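Local coordinates for epimerase (Methylomonas sp. DH-1, PDB 7CJ7), which catalyses the manganese-dependent epimerization of ketoses at C3, with its highest activity on L-ribulose, and works as a homodimeric TIM barrel, at residues V153-E158 against M189-N194; I212-R217 against G223-A228; K198-A203 against K235-R240. One frame throughout, in Å; residues are numbered along the deposited sequence.

Contact 1 (V153-E158 against M189-N194); sequences VVNRYE and MNIEEN. With SOL (L-sorbose), chain C.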
loop_
_atom_site.group_PDB
_atom_site.type_symbol
_atom_site.label_atom_id
_atom_site.label_comp_id
_atom_site.label_asym_id
_atom_site.label_seq_id
_atom_site.Cartn_x
_atom_site.Cartn_y
_atom_site.Cartn_z
ATOM N N VAL A 153 2.045 -10.925 -8.307
ATOM C CA VAL A 153 2.379 -9.477 -8.392
ATOM C C VAL A 153 1.799 -8.801 -7.154
ATOM O O VAL A 153 0.591 -8.921 -6.913
ATOM C CB VAL A 153 1.812 -8.882 -9.689
ATOM C CG1 VAL A 153 2.065 -7.386 -9.758
ATOM C CG2 VAL A 153 2.375 -9.612 -10.899
ATOM N N VAL A 154 2.625 -8.130 -6.368
ATOM C CA VAL A 154 2.110 -7.458 -5.149
ATOM C C VAL A 154 2.588 -6.013 -5.166
ATOM O O VAL A 154 3.437 -5.650 -6.004
ATOM C CB VAL A 154 2.524 -8.189 -3.861
ATOM C CG1 VAL A 154 1.894 -9.571 -3.775
ATOM C CG2 VAL A 154 4.038 -8.260 -3.732
ATOM N N ASN A 155 2.043 -5.212 -4.267
ATOM C CA ASN A 155 2.261 -3.749 -4.291
ATOM C C ASN A 155 3.692 -3.439 -3.833
ATOM O O ASN A 155 4.404 -4.328 -3.301
ATOM C CB ASN A 155 1.172 -3.029 -3.488
ATOM C CG ASN A 155 1.296 -3.238 -2.000
ATOM O OD1 ASN A 155 2.291 -2.828 -1.418
ATOM N ND2 ASN A 155 0.300 -3.870 -1.383
ATOM N N ARG A 156 4.079 -2.187 -4.020
ATOM C CA ARG A 156 5.428 -1.633 -3.752
ATOM C C ARG A 156 5.848 -1.887 -2.297
ATOM O O ARG A 156 7.066 -1.999 -2.052
ATOM C CB ARG A 156 5.395 -0.134 -4.050
ATOM C CG ARG A 156 4.445 0.642 -3.145
ATOM C CD ARG A 156 4.174 2.056 -3.623
ATOM N NE ARG A 156 3.594 2.075 -4.957
ATOM C CZ ARG A 156 3.537 3.149 -5.727
ATOM N NH1 ARG A 156 4.011 4.296 -5.283
ATOM N NH2 ARG A 156 3.012 3.074 -6.939
ATOM N N TYR A 157 4.917 -1.934 -1.346
ATOM C CA TYR A 157 5.274 -2.107 0.088
ATOM C C TYR A 157 5.568 -3.587 0.396
ATOM O O TYR A 157 6.002 -3.863 1.520
ATOM C CB TYR A 157 4.178 -1.559 1.009
ATOM C CG TYR A 157 3.781 -0.127 0.754
ATOM C CD1 TYR A 157 4.554 0.934 1.196
ATOM C CD2 TYR A 157 2.600 0.169 0.093
ATOM C CE1 TYR A 157 4.175 2.249 0.978
ATOM C CE2 TYR A 157 2.209 1.475 -0.146
ATOM C CZ TYR A 157 2.993 2.522 0.313
ATOM O OH TYR A 157 2.606 3.809 0.097
ATOM N N GLU A 158 5.339 -4.505 -0.554
ATOM C CA GLU A 158 5.445 -5.971 -0.314
ATOM C C GLU A 158 6.486 -6.640 -1.230
ATOM O O GLU A 158 6.887 -7.767 -0.909
ATOM C CB GLU A 158 4.066 -6.622 -0.427
ATOM C CG GLU A 158 3.101 -6.185 0.673
ATOM C CD GLU A 158 1.801 -6.978 0.711
ATOM O OE1 GLU A 158 1.805 -8.120 0.209
ATOM O OE2 GLU A 158 0.776 -6.444 1.203
ATOM N N MET A 189 -3.640 -4.889 -7.331
ATOM C CA MET A 189 -3.929 -4.243 -8.634
ATOM C C MET A 189 -4.547 -2.867 -8.377
ATOM O O MET A 189 -4.253 -1.922 -9.134
ATOM C CB MET A 189 -4.904 -5.084 -9.461
ATOM C CG MET A 189 -4.365 -6.437 -9.842
ATOM S SD MET A 189 -5.605 -7.405 -10.725
ATOM C CE MET A 189 -5.782 -6.426 -12.217
ATOM N N ASN A 190 -5.370 -2.774 -7.332
ATOM C CA ASN A 190 -6.110 -1.538 -6.973
ATOM C C ASN A 190 -5.103 -0.408 -6.724
ATOM O O ASN A 190 -5.426 0.761 -7.003
ATOM C CB ASN A 190 -7.011 -1.766 -5.757
ATOM C CG ASN A 190 -7.788 -0.521 -5.399
ATOM O OD1 ASN A 190 -8.540 -0.001 -6.225
ATOM N ND2 ASN A 190 -7.557 0.001 -4.206
ATOM N N ILE A 191 -3.915 -0.752 -6.227
ATOM C CA ILE A 191 -2.841 0.232 -5.926
ATOM C C ILE A 191 -2.057 0.525 -7.213
ATOM O O ILE A 191 -1.962 1.706 -7.576
ATOM C CB ILE A 191 -1.956 -0.269 -4.770
ATOM C CG1 ILE A 191 -2.770 -0.423 -3.482
ATOM C CG2 ILE A 191 -0.750 0.630 -4.569
ATOM C CD1 ILE A 191 -2.118 -1.288 -2.428
ATOM N N GLU A 192 -1.595 -0.505 -7.925
ATOM C CA GLU A 192 -0.452 -0.389 -8.874
ATOM C C GLU A 192 -0.895 -0.292 -10.342
ATOM O O GLU A 192 -0.143 0.297 -11.116
ATOM C CB GLU A 192 0.511 -1.560 -8.684
ATOM C CG GLU A 192 1.120 -1.657 -7.295
ATOM C CD GLU A 192 2.077 -0.546 -6.885
ATOM O OE1 GLU A 192 2.469 0.268 -7.755
ATOM O OE2 GLU A 192 2.424 -0.493 -5.692
ATOM N N GLU A 193 -2.057 -0.821 -10.722
ATOM C CA GLU A 193 -2.417 -1.036 -12.148
ATOM C C GLU A 193 -3.131 0.187 -12.741
ATOM O O GLU A 193 -3.875 0.895 -12.018
ATOM C CB GLU A 193 -3.334 -2.251 -12.312
ATOM C CG GLU A 193 -2.715 -3.551 -11.850
ATOM C CD GLU A 193 -1.719 -4.178 -12.806
ATOM O OE1 GLU A 193 -1.764 -3.839 -14.022
ATOM O OE2 GLU A 193 -0.920 -5.030 -12.346
ATOM N N ASN A 194 -2.936 0.392 -14.044
ATOM C CA ASN A 194 -3.683 1.373 -14.867
ATOM C C ASN A 194 -5.053 0.776 -15.203
ATOM O O ASN A 194 -5.232 0.321 -16.343
ATOM C CB ASN A 194 -2.913 1.712 -16.143
ATOM C CG ASN A 194 -1.886 2.807 -15.962
ATOM O OD1 ASN A 194 -1.391 3.034 -14.861
ATOM N ND2 ASN A 194 -1.579 3.509 -17.040
HETATM C C1 SOL C . 0.080 -10.784 0.310
HETATM O O1 SOL C . -0.295 -9.427 0.357
HETATM C C2 SOL C . -0.878 -11.598 -0.498
HETATM O O2 SOL C . -1.600 -11.067 -1.324
HETATM C C3 SOL C . -0.965 -13.094 -0.227
HETATM O O3 SOL C . -1.547 -13.770 -1.317
HETATM C C4 SOL C . 0.405 -13.682 0.096
HETATM O O4 SOL C . 1.273 -13.502 -1.025
HETATM C C5 SOL C . 0.366 -15.172 0.442
HETATM O O5 SOL C . 1.701 -15.667 0.547
HETATM C C6 SOL C . -0.368 -15.476 1.730
HETATM O O6 SOL C . -0.406 -16.886 1.967
#

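Contact 2 (I212-R217 against G223-A228); sequences IGESHR and GNVDFA. With SOL (L-sorbose), chain C.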
loop_
_atom_site.group_PDB
_atom_site.type_symbol
_atom_site.label_atom_id
_atom_site.label_comp_id
_atom_site.label_asym_id
_atom_site.label_seq_id
_atom_site.Cartn_x
_atom_site.Cartn_y
_atom_site.Cartn_z
ATOM N N ILE A 212 -8.946 -12.603 -5.031
ATOM C CA ILE A 212 -10.027 -11.596 -4.899
ATOM C C ILE A 212 -9.900 -11.013 -3.496
ATOM O O ILE A 212 -10.166 -11.742 -2.518
ATOM C CB ILE A 212 -11.408 -12.217 -5.155
ATOM C CG1 ILE A 212 -11.487 -12.894 -6.524
ATOM C CG2 ILE A 212 -12.506 -11.182 -4.959
ATOM C CD1 ILE A 212 -11.142 -11.985 -7.682
ATOM N N GLY A 213 -9.446 -9.769 -3.422
ATOM C CA GLY A 213 -9.348 -8.986 -2.178
ATOM C C GLY A 213 -9.933 -7.600 -2.367
ATOM O O GLY A 213 -9.671 -6.965 -3.414
ATOM N N GLU A 214 -10.706 -7.125 -1.398
ATOM C CA GLU A 214 -11.230 -5.739 -1.416
ATOM C C GLU A 214 -10.053 -4.780 -1.178
ATOM O O GLU A 214 -8.968 -5.228 -0.757
ATOM C CB GLU A 214 -12.356 -5.599 -0.388
ATOM C CG GLU A 214 -13.137 -4.297 -0.478
ATOM C CD GLU A 214 -13.602 -3.863 -1.863
ATOM O OE1 GLU A 214 -14.788 -4.101 -2.198
ATOM O OE2 GLU A 214 -12.790 -3.246 -2.593
ATOM N N SER A 215 -10.247 -3.500 -1.465
ATOM C CA SER A 215 -9.197 -2.455 -1.368
ATOM C C SER A 215 -8.586 -2.428 0.034
ATOM O O SER A 215 -7.377 -2.158 0.140
ATOM C CB SER A 215 -9.751 -1.111 -1.767
ATOM O OG SER A 215 -10.940 -0.803 -1.041
ATOM N N HIS A 216 -9.384 -2.661 1.078
ATOM C CA HIS A 216 -8.925 -2.640 2.492
ATOM C C HIS A 216 -8.769 -4.066 3.047
ATOM O O HIS A 216 -8.477 -4.189 4.256
ATOM C CB HIS A 216 -9.886 -1.804 3.340
ATOM C CG HIS A 216 -11.322 -2.122 3.116
ATOM N ND1 HIS A 216 -11.780 -3.418 3.010
ATOM C CD2 HIS A 216 -12.404 -1.321 3.003
ATOM C CE1 HIS A 216 -13.086 -3.405 2.838
ATOM N NE2 HIS A 216 -13.495 -2.129 2.835
ATOM N N ARG A 217 -8.987 -5.081 2.208
ATOM C CA ARG A 217 -8.816 -6.534 2.505
ATOM C C ARG A 217 -9.936 -7.039 3.429
ATOM O O ARG A 217 -9.758 -8.124 4.029
ATOM C CB ARG A 217 -7.441 -6.835 3.113
ATOM C CG ARG A 217 -6.276 -6.108 2.453
ATOM C CD ARG A 217 -4.926 -6.814 2.607
ATOM N NE ARG A 217 -4.714 -7.843 1.590
ATOM C CZ ARG A 217 -3.538 -8.356 1.259
ATOM N NH1 ARG A 217 -2.434 -7.978 1.879
ATOM N NH2 ARG A 217 -3.466 -9.254 0.299
ATOM N N GLY A 223 -15.449 -1.611 -0.352
ATOM C CA GLY A 223 -14.236 -0.821 -0.612
ATOM C C GLY A 223 -14.281 -0.178 -1.979
ATOM O O GLY A 223 -15.387 0.154 -2.451
ATOM N N ASN A 224 -13.117 -0.046 -2.612
ATOM C CA ASN A 224 -12.951 0.779 -3.828
ATOM C C ASN A 224 -12.611 -0.073 -5.057
ATOM O O ASN A 224 -12.472 0.515 -6.157
ATOM C CB ASN A 224 -11.883 1.839 -3.585
ATOM C CG ASN A 224 -12.234 2.740 -2.426
ATOM O OD1 ASN A 224 -13.384 3.167 -2.305
ATOM N ND2 ASN A 224 -11.260 3.027 -1.576
ATOM N N VAL A 225 -12.447 -1.389 -4.922
ATOM C CA VAL A 225 -11.968 -2.196 -6.083
ATOM C C VAL A 225 -13.056 -2.216 -7.159
ATOM O O VAL A 225 -14.230 -2.503 -6.837
ATOM C CB VAL A 225 -11.532 -3.619 -5.708
ATOM C CG1 VAL A 225 -11.443 -4.511 -6.935
ATOM C CG2 VAL A 225 -10.214 -3.601 -4.962
ATOM N N ASP A 226 -12.661 -1.962 -8.407
ATOM C CA ASP A 226 -13.576 -2.057 -9.570
ATOM C C ASP A 226 -13.692 -3.529 -9.973
ATOM O O ASP A 226 -13.038 -3.948 -10.943
ATOM C CB ASP A 226 -13.090 -1.198 -10.737
ATOM C CG ASP A 226 -14.128 -1.014 -11.828
ATOM O OD1 ASP A 226 -15.080 -1.824 -11.879
ATOM O OD2 ASP A 226 -13.965 -0.067 -12.630
ATOM N N PHE A 227 -14.503 -4.298 -9.258
ATOM C CA PHE A 227 -14.694 -5.736 -9.569
ATOM C C PHE A 227 -15.395 -5.901 -10.917
ATOM O O PHE A 227 -15.101 -6.896 -11.602
ATOM C CB PHE A 227 -15.438 -6.444 -8.439
ATOM C CG PHE A 227 -14.574 -6.682 -7.232
ATOM C CD1 PHE A 227 -13.480 -7.526 -7.305
ATOM C CD2 PHE A 227 -14.848 -6.050 -6.030
ATOM C CE1 PHE A 227 -12.684 -7.739 -6.195
ATOM C CE2 PHE A 227 -14.055 -6.274 -4.921
ATOM C CZ PHE A 227 -12.967 -7.109 -5.011
ATOM N N ALA A 228 -16.254 -4.963 -11.314
ATOM C CA ALA A 228 -16.990 -5.049 -12.599
ATOM C C ALA A 228 -15.974 -5.129 -13.743
ATOM O O ALA A 228 -16.132 -5.998 -14.630
ATOM C CB ALA A 228 -17.937 -3.882 -12.760
HETATM C C1 SOL C . 0.080 -10.784 0.310
HETATM O O1 SOL C . -0.295 -9.427 0.357
HETATM C C2 SOL C . -0.878 -11.598 -0.498
HETATM O O2 SOL C . -1.600 -11.067 -1.324
HETATM C C3 SOL C . -0.965 -13.094 -0.227
HETATM O O3 SOL C . -1.547 -13.770 -1.317
HETATM C C4 SOL C . 0.405 -13.682 0.096
HETATM O O4 SOL C . 1.273 -13.502 -1.025
HETATM C C5 SOL C . 0.366 -15.172 0.442
HETATM O O5 SOL C . 1.701 -15.667 0.547
HETATM C C6 SOL C . -0.368 -15.476 1.730
HETATM O O6 SOL C . -0.406 -16.886 1.967
HETATM O O HOH W 1 -15.670 -2.896 -4.537
#

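Contact 3 (K198-A203 against K235-R240); sequences KSVLAA and KQIDYR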
loop_
_atom_site.group_PDB
_atom_site.type_symbol
_atom_site.label_atom_id
_atom_site.label_comp_id
_atom_site.label_asym_id
_atom_site.label_seq_id
_atom_site.Cartn_x
_atom_site.Cartn_y
_atom_site.Cartn_z
ATOM N N LYS A 198 -6.043 -4.130 -18.091
ATOM C CA LYS A 198 -4.831 -4.087 -18.956
ATOM C C LYS A 198 -3.960 -5.333 -18.737
ATOM O O LYS A 198 -3.592 -5.987 -19.741
ATOM C CB LYS A 198 -4.083 -2.779 -18.667
ATOM C CG LYS A 198 -2.916 -2.437 -19.583
ATOM C CD LYS A 198 -2.446 -0.999 -19.380
ATOM C CE LYS A 198 -1.089 -0.674 -19.970
ATOM N NZ LYS A 198 -1.089 -0.730 -21.449
ATOM N N SER A 199 -3.621 -5.663 -17.488
ATOM C CA SER A 199 -2.688 -6.774 -17.160
ATOM C C SER A 199 -3.338 -8.123 -17.464
ATOM O O SER A 199 -2.630 -9.040 -17.918
ATOM C CB SER A 199 -2.215 -6.687 -15.737
ATOM O OG SER A 199 -1.158 -5.748 -15.649
ATOM N N VAL A 200 -4.638 -8.245 -17.214
ATOM C CA VAL A 200 -5.384 -9.511 -17.456
ATOM C C VAL A 200 -5.384 -9.776 -18.964
ATOM O O VAL A 200 -5.078 -10.890 -19.363
ATOM C CB VAL A 200 -6.818 -9.447 -16.907
ATOM C CG1 VAL A 200 -7.647 -10.636 -17.368
ATOM C CG2 VAL A 200 -6.828 -9.336 -15.393
ATOM N N LEU A 201 -5.746 -8.780 -19.774
ATOM C CA LEU A 201 -5.796 -8.927 -21.250
ATOM C C LEU A 201 -4.394 -9.254 -21.780
ATOM O O LEU A 201 -4.294 -10.114 -22.665
ATOM C CB LEU A 201 -6.357 -7.642 -21.867
ATOM C CG LEU A 201 -7.768 -7.260 -21.415
ATOM C CD1 LEU A 201 -8.251 -6.001 -22.117
ATOM C CD2 LEU A 201 -8.745 -8.397 -21.653
ATOM N N ALA A 202 -3.345 -8.625 -21.240
ATOM C CA ALA A 202 -1.957 -8.848 -21.690
ATOM C C ALA A 202 -1.540 -10.283 -21.354
ATOM O O ALA A 202 -0.869 -10.917 -22.194
ATOM C CB ALA A 202 -1.028 -7.840 -21.069
ATOM N N ALA A 203 -1.935 -10.789 -20.183
ATOM C CA ALA A 203 -1.508 -12.110 -19.658
ATOM C C ALA A 203 -2.145 -13.237 -20.479
ATOM O O ALA A 203 -1.433 -14.183 -20.856
ATOM C CB ALA A 203 -1.858 -12.221 -18.196
ATOM N N LYS A 235 -13.438 -12.610 -18.125
ATOM C CA LYS A 235 -14.367 -13.213 -19.110
ATOM C C LYS A 235 -13.781 -13.063 -20.516
ATOM O O LYS A 235 -13.928 -14.001 -21.311
ATOM C CB LYS A 235 -15.747 -12.571 -19.011
ATOM C CG LYS A 235 -16.811 -13.229 -19.876
ATOM C CD LYS A 235 -18.181 -12.644 -19.644
ATOM C CE LYS A 235 -19.287 -13.607 -19.995
ATOM N NZ LYS A 235 -19.174 -14.031 -21.405
ATOM N N GLN A 236 -13.143 -11.925 -20.801
ATOM C CA GLN A 236 -12.588 -11.592 -22.135
ATOM C C GLN A 236 -11.444 -12.552 -22.475
ATOM O O GLN A 236 -11.250 -12.814 -23.669
ATOM C CB GLN A 236 -12.153 -10.127 -22.168
ATOM C CG GLN A 236 -11.603 -9.681 -23.519
ATOM C CD GLN A 236 -12.535 -9.940 -24.680
ATOM O OE1 GLN A 236 -13.762 -9.935 -24.547
ATOM N NE2 GLN A 236 -11.945 -10.153 -25.846
ATOM N N ILE A 237 -10.747 -13.113 -21.482
ATOM C CA ILE A 237 -9.679 -14.127 -21.731
ATOM C C ILE A 237 -10.174 -15.533 -21.349
ATOM O O ILE A 237 -9.352 -16.461 -21.344
ATOM C CB ILE A 237 -8.378 -13.755 -20.991
ATOM C CG1 ILE A 237 -8.513 -13.891 -19.474
ATOM C CG2 ILE A 237 -7.910 -12.368 -21.391
ATOM C CD1 ILE A 237 -7.191 -14.093 -18.768
ATOM N N ASP A 238 -11.465 -15.691 -21.049
ATOM C CA ASP A 238 -12.081 -16.969 -20.589
ATOM C C ASP A 238 -11.188 -17.629 -19.534
ATOM O O ASP A 238 -10.825 -18.816 -19.695
ATOM C CB ASP A 238 -12.298 -17.962 -21.730
ATOM C CG ASP A 238 -13.077 -19.188 -21.289
ATOM O OD1 ASP A 238 -13.972 -19.029 -20.420
ATOM O OD2 ASP A 238 -12.783 -20.292 -21.803
ATOM N N TYR A 239 -10.847 -16.899 -18.482
ATOM C CA TYR A 239 -9.977 -17.417 -17.403
ATOM C C TYR A 239 -10.618 -18.659 -16.767
ATOM O O TYR A 239 -11.787 -18.590 -16.283
ATOM C CB TYR A 239 -9.728 -16.355 -16.336
ATOM C CG TYR A 239 -8.930 -16.887 -15.175
ATOM C CD1 TYR A 239 -7.583 -17.160 -15.309
ATOM C CD2 TYR A 239 -9.523 -17.147 -13.953
ATOM C CE1 TYR A 239 -6.836 -17.663 -14.260
ATOM C CE2 TYR A 239 -8.788 -17.644 -12.892
ATOM C CZ TYR A 239 -7.438 -17.903 -13.041
ATOM O OH TYR A 239 -6.704 -18.401 -12.002
ATOM N N ARG A 240 -9.864 -19.760 -16.739
ATOM C CA ARG A 240 -10.287 -21.038 -16.109
ATOM C C ARG A 240 -9.174 -21.520 -15.185
ATOM O O ARG A 240 -8.375 -22.366 -15.583
ATOM C CB ARG A 240 -10.631 -22.088 -17.169
ATOM C CG ARG A 240 -12.009 -21.878 -17.776
ATOM C CD ARG A 240 -12.365 -22.939 -18.803
ATOM N NE ARG A 240 -13.686 -22.664 -19.342
ATOM C CZ ARG A 240 -14.826 -22.972 -18.735
ATOM N NH1 ARG A 240 -15.979 -22.664 -19.303
ATOM N NH2 ARG A 240 -14.810 -23.575 -17.562
#

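Contact 1 (V153-E158 against M189-N194)
Arg156 and Glu192 both fold back to meet: CG of Arg156 stands between its own backbone N and carbonyl carbon (chi1 63°), with a second bend at chi3, while the Glu192 chain turns sharply at chi2 (-67°) and lays its carboxylate alongside the guanidinium edge. The salt bridge is side-on. NE gives a nearly straight bond to the syn lone pair of OE2 (Arg156 NE to Glu192 OE2, 2.9 Å), and NH2 reaches the other oxygen (Arg156 NH2 to Glu192 OE1, 3.0 Å). The two planes are 25° apart, so the pair is close to flat. Glu192 OE2 takes a second bond, from above the carboxylate plane, donated by the backbone N of Arg156 at 2.9 Å. Next door, CD1 of Ile191 packs against the amide of Asn155, touching ND2 at 3.7 Å. Asn155 OD1 accepts from Tyr157 N at 2.8 Å, closing an Asx turn. At the next residue, Glu158 OE1 makes a very short 2.5 Å hydrogen bond to O1 of L-sorbose. Arg265 of the second subunit also forms a salt bridge with Glu192 OE1; Tyr157 OH bonds Glu158 OE2 of the second subunit, and Glu158 OE2 bonds Tyr157 OH of that subunit. A buried carboxylate held by two arginines probably stays ionised, and it fixes to helix 186-192 the loop after strand 148-152, whose Glu158 reaches both the sugar and the second subunit.

Contact 2 (I212-R217 against G223-A228)
Glu214 swings its carboxylate across to the 223-228 segment, where OE2 accepts the backbone N-H of Val225 (Glu214 OE2 to Val225 N, 3.0 Å) through its syn lone pair. With CG trans to the backbone N (chi1 -170°) and a bend at chi2, the chain curls back far enough for the anti lone pair of Glu214 OE2 to take Ser215 N at 2.8 Å. One oxygen thus ties two backbone segments together. Glu214 OE1 lies in plane at the edge of the Phe227 ring, 3.6 Å from Phe227 CE2, and also receives Gly221 N and a water that in turn donates to Val225 O.

Ser215 OG is tucked between its own N and carbonyl carbon (chi1 52°), which aims it at the opposite backbone: Asn224 N donates to Ser215 OG at 2.8 Å. Gly223 fits against this corner because it has no side chain; a CB would collide with Ser215 OG and Glu214 CG. Phe227 carries the apolar end. CG2 of Ile212 approaches CE1 of Phe227 at 3.7 Å, and CG1 of Val225 sits over the centre of one face, while Phe281 meets the ring edge-to-face. Within 212-217, a type I turn from Glu214 to Arg217 presents the arginine to the sugar, Arg217 NH1 giving a 3.0 Å bond to O1 of L-sorbose and NH2 reaching both O1 and O2. Tyr187 makes a cation-pi contact with the same arginine.

Chemically, a buried carboxylate satisfied largely by backbone N-H groups is likely to remain charged, and it braces the loop after strand 207-212, which binds the substrate through Arg217.

Contact 3 (K198-A203 against K235-R240)
Val200 is the first residue of helix 198-203 to meet the other segment, setting its CG1 methyl against CD1 of Ile237 at 3.8 Å. The two side chains cross at about a right angle, and CG1 of the isoleucine also lies near the same valine methyl. The carbonyl of Val200 takes part too, since Ile237 CG2 comes to 3.8 Å from Val200 O. Leu201 follows with two different surfaces: its backbone CA lies 4.0 Å from CG2 of Ile237, while its CD2 methyl reaches outward to the aliphatic part of Gln236, touching CG at 3.6 Å. No hydrogen bond crosses here; the side chains meet through methyl and methylene groups, against the Val200 carbonyl and Leu201 CA.

Ile237 straddles both residues because its CG1 is wedged between N and the carbonyl carbon (chi1 69°), which sends CD1 to the valine and CG2 to the leucine. With an alanine here, both branches would go and a gap would probably open beside Val200 and Leu201, leaving helix 198-203 less firmly packed on the end of helix 227-236. The isoleucine is also the first residue to leave helical geometry, and Asp238 behind it, with positive phi, is the C-prime residue of a Schellman motif that finishes helix 227-236.

Around this junction, Val200 continues onto Phe230, Ala233 and Leu234 of helix 227-236 and onto Leu184 of strand 180-185. On another flank of helix 198-203, Ala202 packs on Leu166 and Leu169 of helix 165-175. Ile237, at the end of helix 227-236, rests on Leu207 of strand 207-212, placing the contact in the outer helical layer of the barrel.

All three contacts belong to one eight-stranded TIM barrel. Contacts 1 and 2, centres 12 Å apart, join the loops after strands 148-152 and 207-212 to helix 186-192 and to the start of helix 227-236, respectively; they touch through Asn190, and both reach L-sorbose and the second subunit. Contact 3, its centre about 18 Å from either, lies among the outer helices. Contact 1 closes before contacts 2 and 3 open, and contact 2 is nested within the loop closed by contact 3, with which it shares helix 227-236. Helices 186-192 and 198-203 follow each other, and Glu193 probably hydrogen-bonds to Ser199 between contacts 1 and 3. The pocket and dimer interface are therefore joined to the barrel's helical shell.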